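PDB 1VK9: DUF1893 domain-containing protein from Thermotoga maritima, which is of unknown function but has a cytidine deaminase-like fold, binds zinc ions and has been found ADP-ribosylated. Local coordinates for residues A[31-36]-A[40-45]; A[132-137]-A[141-146]; A[95-100]-A[110-115]. All coordinates share one frame; numbering follows the deposited sequence.

Interaction 1: residues A[31-36]-A[40-45]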
# COMPACT_ATOMS: atom_id res chain seq x y z
N SER A 31 -5.95 -6.87 7.65
CA SER A 31 -6.03 -5.49 7.16
C SER A 31 -4.88 -5.13 6.20
O SER A 31 -4.96 -4.11 5.48
CB SER A 31 -6.16 -4.49 8.32
OG SER A 31 -5.00 -4.43 9.12
N LEU A 32 -3.84 -5.96 6.21
CA LEU A 32 -2.66 -5.87 5.34
C LEU A 32 -2.03 -7.25 5.16
O LEU A 32 -1.95 -8.04 6.09
CB LEU A 32 -1.63 -4.91 5.94
CG LEU A 32 -0.34 -4.57 5.20
CD1 LEU A 32 -0.59 -4.07 3.78
CD2 LEU A 32 0.46 -3.52 5.97
N LEU A 33 -1.58 -7.54 3.95
CA LEU A 33 -0.92 -8.80 3.66
C LEU A 33 0.14 -8.58 2.58
O LEU A 33 -0.13 -7.86 1.59
CB LEU A 33 -1.94 -9.83 3.18
CG LEU A 33 -1.43 -11.12 2.55
CD1 LEU A 33 -0.80 -12.01 3.59
CD2 LEU A 33 -2.56 -11.84 1.90
N ALA A 34 1.33 -9.14 2.77
CA ALA A 34 2.29 -9.26 1.67
C ALA A 34 2.48 -10.74 1.34
O ALA A 34 2.66 -11.57 2.24
CB ALA A 34 3.58 -8.59 1.98
N TYR A 35 2.41 -11.06 0.05
CA TYR A 35 2.34 -12.45 -0.42
C TYR A 35 3.28 -12.75 -1.60
O TYR A 35 3.35 -11.99 -2.58
CB TYR A 35 0.90 -12.79 -0.77
CG TYR A 35 0.63 -14.24 -1.12
CD1 TYR A 35 0.38 -15.20 -0.13
CD2 TYR A 35 0.60 -14.66 -2.45
CE1 TYR A 35 0.11 -16.53 -0.45
CE2 TYR A 35 0.34 -15.99 -2.78
CZ TYR A 35 0.09 -16.92 -1.78
OH TYR A 35 -0.17 -18.23 -2.12
N SER A 36 4.02 -13.86 -1.52
CA SER A 36 4.98 -14.21 -2.56
C SER A 36 4.75 -15.60 -3.15
O SER A 36 5.49 -16.05 -4.01
CB SER A 36 6.40 -14.10 -2.02
OG SER A 36 6.62 -15.14 -1.09
N ILE A 40 4.07 -13.53 3.68
CA ILE A 40 5.31 -13.06 4.34
C ILE A 40 5.15 -11.97 5.42
O ILE A 40 6.07 -11.77 6.24
CB ILE A 40 6.40 -12.67 3.32
CG1 ILE A 40 5.96 -11.52 2.42
CG2 ILE A 40 6.82 -13.89 2.51
CD1 ILE A 40 7.03 -11.14 1.40
N PHE A 41 4.00 -11.31 5.40
CA PHE A 41 3.61 -10.34 6.42
C PHE A 41 2.08 -10.34 6.52
O PHE A 41 1.38 -10.26 5.51
CB PHE A 41 4.11 -8.92 6.09
CG PHE A 41 3.77 -7.90 7.15
CD1 PHE A 41 2.56 -7.20 7.11
CD2 PHE A 41 4.64 -7.66 8.20
CE1 PHE A 41 2.22 -6.28 8.11
CE2 PHE A 41 4.32 -6.73 9.20
CZ PHE A 41 3.10 -6.05 9.16
N GLU A 42 1.57 -10.42 7.74
CA GLU A 42 0.14 -10.43 8.02
C GLU A 42 -0.11 -9.46 9.16
O GLU A 42 0.61 -9.51 10.18
CB GLU A 42 -0.33 -11.85 8.43
CG GLU A 42 -0.48 -12.83 7.27
CD GLU A 42 -0.98 -14.20 7.69
OE1 GLU A 42 -1.54 -14.34 8.81
OE2 GLU A 42 -0.83 -15.16 6.90
N SER A 43 -1.10 -8.57 9.01
CA SER A 43 -1.55 -7.76 10.15
C SER A 43 -3.02 -7.52 10.11
O SER A 43 -3.62 -7.55 9.03
CB SER A 43 -0.84 -6.40 10.22
OG SER A 43 -0.94 -5.84 11.52
N LYS A 44 -3.60 -7.28 11.29
CA LYS A 44 -5.00 -6.85 11.38
C LYS A 44 -5.26 -5.57 12.19
O LYS A 44 -6.40 -5.25 12.43
CB LYS A 44 -5.91 -8.01 11.80
CG LYS A 44 -5.78 -8.45 13.25
CD LYS A 44 -5.70 -9.98 13.38
CE LYS A 44 -7.05 -10.63 13.19
NZ LYS A 44 -7.22 -11.76 14.14
N ASP A 45 -4.21 -4.83 12.59
CA ASP A 45 -4.38 -3.52 13.25
C ASP A 45 -5.02 -2.46 12.32
O ASP A 45 -5.21 -2.69 11.12
CB ASP A 45 -3.06 -2.93 13.80
CG ASP A 45 -2.12 -3.97 14.42
OD1 ASP A 45 -2.61 -4.84 15.21
OD2 ASP A 45 -0.87 -3.95 14.21
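Two classic beta bulges bracket this short antiparallel pairing: S31 and L32 both face S43 at one end, while I40 and F41 both face A34 at the other. At the first bulge S43 O is gripped by two N-H groups, S31 N at 2.8 Å in the carbonyl plane and L32 N at 3.2 Å, tilted 35° from it. At the second, A34 O receives I40 N at 2.8 Å and a weak bond from F41 N. L32 with S43 and A34 with F41, each part of a bulge, are hydrogen-bonded pairs; between them L33 with E42 is the non-hydrogen-bonded one.

S31 extends the pairing past the strand end. Its hydroxyl, set between the backbone N and the carbonyl carbon (chi1 68°), donates to D45 O from OG at 2.7 Å, in the carbonyl plane. An alanine here would probably leave D45 O without this donor and let the segment after K44 move more freely away from the strand.

The side chains divide between the two faces. L32, A34, F41 and S43 share one, where the tip of L32 CD2 reaches F41 CE1 obliquely at 3.9 Å. A34 CB fills in beside them, 3.8 Å from I40 CG1. L54 of helix 49-57 packs against both L32 and F41. On the other face L33 and E42 lie alongside each other, with L33 CD1 on E42 CG at 3.8 Å. Beyond that methylene the carboxylate turns to K28 in a salt bridge and to S39, while L33 packs on F25 of helix 15-27. This is a beta hairpin at the edge of the mixed sheet, with helices over both faces, as befits the layered cytidine deaminase-like fold.

Interaction 2: residues A[132-137]-A[141-146]. With ZN (zinc ion), chain F.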
# COMPACT_ATOMS: atom_id res chain seq x y z
N LEU A 132 -1.97 15.39 2.17
CA LEU A 132 -2.82 15.65 0.99
C LEU A 132 -2.19 16.59 -0.03
O LEU A 132 -2.19 16.26 -1.21
CB LEU A 132 -4.22 16.14 1.38
CG LEU A 132 -5.23 16.49 0.26
CD1 LEU A 132 -5.98 15.27 -0.28
CD2 LEU A 132 -6.22 17.56 0.73
N GLU A 133 -1.68 17.74 0.39
CA GLU A 133 -1.07 18.64 -0.58
C GLU A 133 0.50 18.48 -0.72
O GLU A 133 1.21 19.35 -1.22
CB GLU A 133 -1.66 20.11 -0.53
CG GLU A 133 -3.20 20.26 -0.78
CD GLU A 133 -3.73 20.35 -2.27
OE1 GLU A 133 -3.03 20.82 -3.20
OE2 GLU A 133 -4.91 19.96 -2.53
N MSE A 134 1.02 17.33 -0.31
CA MSE A 134 2.42 16.99 -0.48
C MSE A 134 2.64 16.11 -1.71
O MSE A 134 1.83 15.23 -1.98
CB MSE A 134 2.90 16.23 0.73
CG MSE A 134 3.17 17.08 1.92
SE MSE A 134 3.75 16.05 3.51
CE MSE A 134 5.55 15.53 2.84
N ASP A 135 3.74 16.32 -2.43
CA ASP A 135 3.92 15.62 -3.72
C ASP A 135 4.80 14.42 -3.68
O ASP A 135 4.55 13.49 -4.45
CB ASP A 135 4.41 16.56 -4.85
CG ASP A 135 3.27 17.38 -5.48
OD1 ASP A 135 2.08 17.12 -5.17
OD2 ASP A 135 3.49 18.31 -6.30
N ASP A 136 5.84 14.43 -2.85
CA ASP A 136 6.89 13.42 -2.92
C ASP A 136 6.74 12.27 -1.94
O ASP A 136 6.71 12.48 -0.72
CB ASP A 136 8.24 14.05 -2.71
CG ASP A 136 9.36 13.06 -2.87
OD1 ASP A 136 9.69 12.61 -4.00
OD2 ASP A 136 9.97 12.66 -1.87
N PRO A 137 6.66 11.04 -2.45
CA PRO A 137 6.47 9.87 -1.58
C PRO A 137 7.56 9.78 -0.48
O PRO A 137 7.21 9.50 0.66
CB PRO A 137 6.55 8.68 -2.54
CG PRO A 137 6.33 9.24 -3.87
CD PRO A 137 6.76 10.68 -3.88
N ILE A 141 6.65 9.60 3.53
CA ILE A 141 7.22 8.59 4.43
C ILE A 141 7.97 9.25 5.62
O ILE A 141 7.74 8.94 6.79
CB ILE A 141 8.18 7.66 3.60
CG1 ILE A 141 7.40 6.70 2.70
CG2 ILE A 141 9.09 6.83 4.49
CD1 ILE A 141 8.14 6.22 1.46
N ARG A 142 8.89 10.17 5.33
CA ARG A 142 9.61 10.85 6.38
C ARG A 142 8.63 11.53 7.38
O ARG A 142 8.71 11.28 8.58
CB ARG A 142 10.69 11.79 5.78
CG ARG A 142 11.12 13.02 6.66
CD ARG A 142 12.46 13.72 6.25
NE ARG A 142 13.37 12.77 5.59
CZ ARG A 142 13.46 12.58 4.27
NH1 ARG A 142 12.72 13.30 3.44
NH2 ARG A 142 14.30 11.68 3.79
N ILE A 143 7.69 12.35 6.91
CA ILE A 143 6.80 13.03 7.85
C ILE A 143 5.90 12.06 8.60
O ILE A 143 5.66 12.26 9.80
CB ILE A 143 5.97 14.18 7.18
CG1 ILE A 143 5.61 15.25 8.23
CG2 ILE A 143 4.70 13.66 6.54
CD1 ILE A 143 4.97 16.54 7.68
N VAL A 144 5.42 11.00 7.95
CA VAL A 144 4.56 10.05 8.66
C VAL A 144 5.35 9.36 9.78
O VAL A 144 4.84 9.20 10.90
CB VAL A 144 3.89 9.02 7.75
CG1 VAL A 144 3.24 7.91 8.57
CG2 VAL A 144 2.86 9.71 6.88
N LEU A 145 6.59 8.98 9.50
CA LEU A 145 7.41 8.32 10.50
C LEU A 145 7.65 9.20 11.72
O LEU A 145 7.78 8.69 12.84
CB LEU A 145 8.73 7.85 9.91
CG LEU A 145 8.59 6.68 8.94
CD1 LEU A 145 9.92 6.35 8.30
CD2 LEU A 145 8.01 5.46 9.64
N SER A 146 7.67 10.50 11.52
CA SER A 146 7.90 11.42 12.62
C SER A 146 6.63 11.61 13.46
O SER A 146 6.55 12.53 14.28
CB SER A 146 8.46 12.75 12.10
OG SER A 146 7.42 13.60 11.66
ZN ZN F . 10.75 11.17 -4.60
O HOH W 1 13.11 11.94 -4.02
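P137 and I141 meet through an i to i+4 backbone bond in the first turn of the carboxy-terminal helix 137-145, and M134, in the loop leading into it, folds back onto the same helix. The motif is a helix N-terminus with an aspartate N-cap. D136 holds the cap position, and its OD2 accepts a bond from the backbone N of E139. P137 follows as the first helical residue, a place where a proline's missing N-H costs the helix nothing.

The P137 carbonyl receives I141 N at 2.9 Å, with an N-H...O angle of 172°. The same regular pattern continues from L145 N to I141 O; the helix ends at L145, and OG of S146, just past it, reaches back to I143 O at 2.9 Å. Beside the P137 carbonyl, the I141 chain has CG1 anti to its own carbonyl carbon (chi1 -74°), which lays CG1 and CD1 alongside P137 O. The buried I141 side chain also packs on F78 of helix 73-82 and F55 of helix 49-57, while P137 packs on S77 and Y103.

The second point of touch is apolar. M134 is a selenomethionine whose SE lies 4.0 Å from I143 CG2, the two side chains meeting at a slant; the bend at chi3 only directs CE beyond it. M134 also rests on E139 and I140, thus spanning the flank of the helix from the loop. K73 also ties this part of the chain, donating to the carbonyls of L132 and M134.

D136 does double duty. With CG anti to the backbone N (chi1 -176°), its carboxylate divides its oxygens between two tasks: OD2 serves as the cap, while OD1 binds a zinc ion at 1.9 Å, and a water lies 2.5 Å from the same metal.

Interaction 3: residues A[95-100]-A[110-115]. With ZN (zinc ion), chain E.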
# COMPACT_ATOMS: atom_id res chain seq x y z
N PRO A 95 -6.46 10.49 -4.22
CA PRO A 95 -5.06 10.89 -4.15
C PRO A 95 -4.13 9.72 -4.34
O PRO A 95 -3.18 9.84 -5.11
CB PRO A 95 -4.94 11.46 -2.74
CG PRO A 95 -6.30 12.01 -2.44
CD PRO A 95 -7.20 10.96 -3.03
N ALA A 96 -4.41 8.59 -3.69
CA ALA A 96 -3.57 7.41 -3.83
C ALA A 96 -3.57 6.91 -5.27
O ALA A 96 -2.51 6.71 -5.86
CB ALA A 96 -3.98 6.31 -2.84
N LEU A 97 -4.74 6.77 -5.86
CA LEU A 97 -4.83 6.29 -7.23
C LEU A 97 -4.02 7.17 -8.17
O LEU A 97 -3.30 6.68 -9.04
CB LEU A 97 -6.31 6.20 -7.66
CG LEU A 97 -6.74 5.77 -9.06
CD1 LEU A 97 -8.17 5.28 -9.01
CD2 LEU A 97 -6.66 6.91 -10.08
N LYS A 98 -4.13 8.49 -7.99
CA LYS A 98 -3.48 9.46 -8.87
C LYS A 98 -1.98 9.27 -8.78
O LYS A 98 -1.28 9.34 -9.80
CB LYS A 98 -3.82 10.87 -8.40
CG LYS A 98 -4.64 11.67 -9.34
CD LYS A 98 -6.07 11.80 -8.85
CE LYS A 98 -6.53 13.24 -8.89
NZ LYS A 98 -5.68 14.06 -7.97
N LEU A 99 -1.51 9.02 -7.56
CA LEU A 99 -0.09 8.90 -7.25
C LEU A 99 0.50 7.66 -7.88
O LEU A 99 1.55 7.73 -8.53
CB LEU A 99 0.15 8.87 -5.74
CG LEU A 99 1.60 8.97 -5.26
CD1 LEU A 99 2.26 10.28 -5.67
CD2 LEU A 99 1.59 8.85 -3.75
N MSE A 100 -0.19 6.54 -7.71
CA MSE A 100 0.29 5.28 -8.25
C MSE A 100 0.32 5.27 -9.75
O MSE A 100 1.21 4.66 -10.32
CB MSE A 100 -0.55 4.14 -7.71
CG MSE A 100 -0.62 4.24 -6.22
SE MSE A 100 -0.41 2.58 -5.31
CE MSE A 100 -2.21 1.93 -5.52
N ASP A 110 -11.26 -2.34 -5.41
CA ASP A 110 -12.66 -2.74 -5.45
C ASP A 110 -13.56 -1.50 -5.46
O ASP A 110 -14.53 -1.47 -6.19
CB ASP A 110 -12.99 -3.71 -4.31
CG ASP A 110 -12.14 -4.98 -4.37
OD1 ASP A 110 -11.92 -5.49 -5.50
OD2 ASP A 110 -11.60 -5.53 -3.35
N GLU A 111 -13.22 -0.49 -4.67
CA GLU A 111 -13.99 0.75 -4.56
C GLU A 111 -13.00 1.90 -4.58
O GLU A 111 -11.89 1.76 -4.08
CB GLU A 111 -14.82 0.77 -3.25
CG GLU A 111 -15.73 2.00 -3.17
CD GLU A 111 -16.53 2.19 -1.87
OE1 GLU A 111 -16.55 1.26 -1.04
OE2 GLU A 111 -17.18 3.28 -1.69
N LYS A 112 -13.40 3.03 -5.16
CA LYS A 112 -12.59 4.26 -5.18
C LYS A 112 -13.35 5.28 -4.36
O LYS A 112 -14.57 5.28 -4.39
CB LYS A 112 -12.42 4.69 -6.63
CG LYS A 112 -11.76 6.00 -6.96
CD LYS A 112 -12.17 6.31 -8.42
CE LYS A 112 -11.82 7.73 -8.87
NZ LYS A 112 -11.46 7.76 -10.33
N ILE A 113 -12.68 6.10 -3.57
CA ILE A 113 -13.36 7.17 -2.80
C ILE A 113 -12.56 8.48 -2.88
O ILE A 113 -11.37 8.44 -3.10
CB ILE A 113 -13.59 6.72 -1.34
CG1 ILE A 113 -12.27 6.42 -0.62
CG2 ILE A 113 -14.54 5.54 -1.30
CD1 ILE A 113 -12.41 6.35 0.89
N PRO A 114 -13.19 9.65 -2.73
CA PRO A 114 -12.46 10.94 -2.81
C PRO A 114 -11.23 11.09 -1.89
O PRO A 114 -10.21 11.62 -2.35
CB PRO A 114 -13.52 11.97 -2.42
CG PRO A 114 -14.75 11.34 -2.89
CD PRO A 114 -14.63 9.86 -2.51
N PHE A 115 -11.36 10.65 -0.64
CA PHE A 115 -10.27 10.64 0.36
C PHE A 115 -10.62 9.72 1.56
O PHE A 115 -11.80 9.55 1.89
CB PHE A 115 -9.94 12.07 0.85
CG PHE A 115 -11.14 12.86 1.34
CD1 PHE A 115 -11.70 12.61 2.60
CD2 PHE A 115 -11.70 13.85 0.54
CE1 PHE A 115 -12.81 13.34 3.04
CE2 PHE A 115 -12.82 14.58 0.97
CZ PHE A 115 -13.38 14.33 2.23
ZN ZN E . -10.60 -7.08 -3.49
O HOH W 2 -10.30 -7.13 -1.30
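Packing alone joins L97 and P95 of helix 94-102 to K112 and P114 of the 111-113 strand region; no hydrogen bond crosses between them. L97 CD1 lies against the aliphatic part of K112, 4.2 Å from CD, the two side chains crossing at about a right angle. K112 is extended through chi3, with CG anti to the backbone N (chi1 173°), which runs its methylenes past L97 CD1. F107 and Y109 of strand 107-109 back the same leucine. Further along, the ring of P95 turns its CD and CG edge to the P114 carbonyl oxygen.

Backbone bonding belongs to the strand's other neighbour: E111 and I113 pair with I92 of strand 86-93, parallel to it, which makes the helix the link of a beta-alpha-beta crossover.

Metal and covalent chemistry sit at the margin. D110 OD2 binds a zinc ion at 1.9 Å, joined by H88 and a water, and E111 OE2 carries a covalent link to an unidentified group, consistent with the reported ADP-ribosylation. The contact is thus without a hydrogen bond and largely made by carbon atoms, one of them set against a carbonyl oxygen, so the placement of the strand probably depends mainly on its sheet partner.

Overall arrangement
Interactions 1 and 3 reach the same mixed sheet from opposite sides of the chain's centre, their centres about 20 Å apart and their nearest atoms about 11 Å. Interaction 2 lies about 22 Å from interaction 1, centre to centre, and does not touch it. Interactions 2 and 3, with centres about 16 Å apart, do meet: L132 CD1 packs on P95 CG at 3.9 Å, and D135 O lies near L99 CD1, so helix 94-102 meets the end of helix 126-132 and the loop that follows it. Separate zinc ions mark interaction 2 at D136 and interaction 3 at D110, the latter shared with H88, whose side chain is about 9 Å from that of L33 in interaction 1.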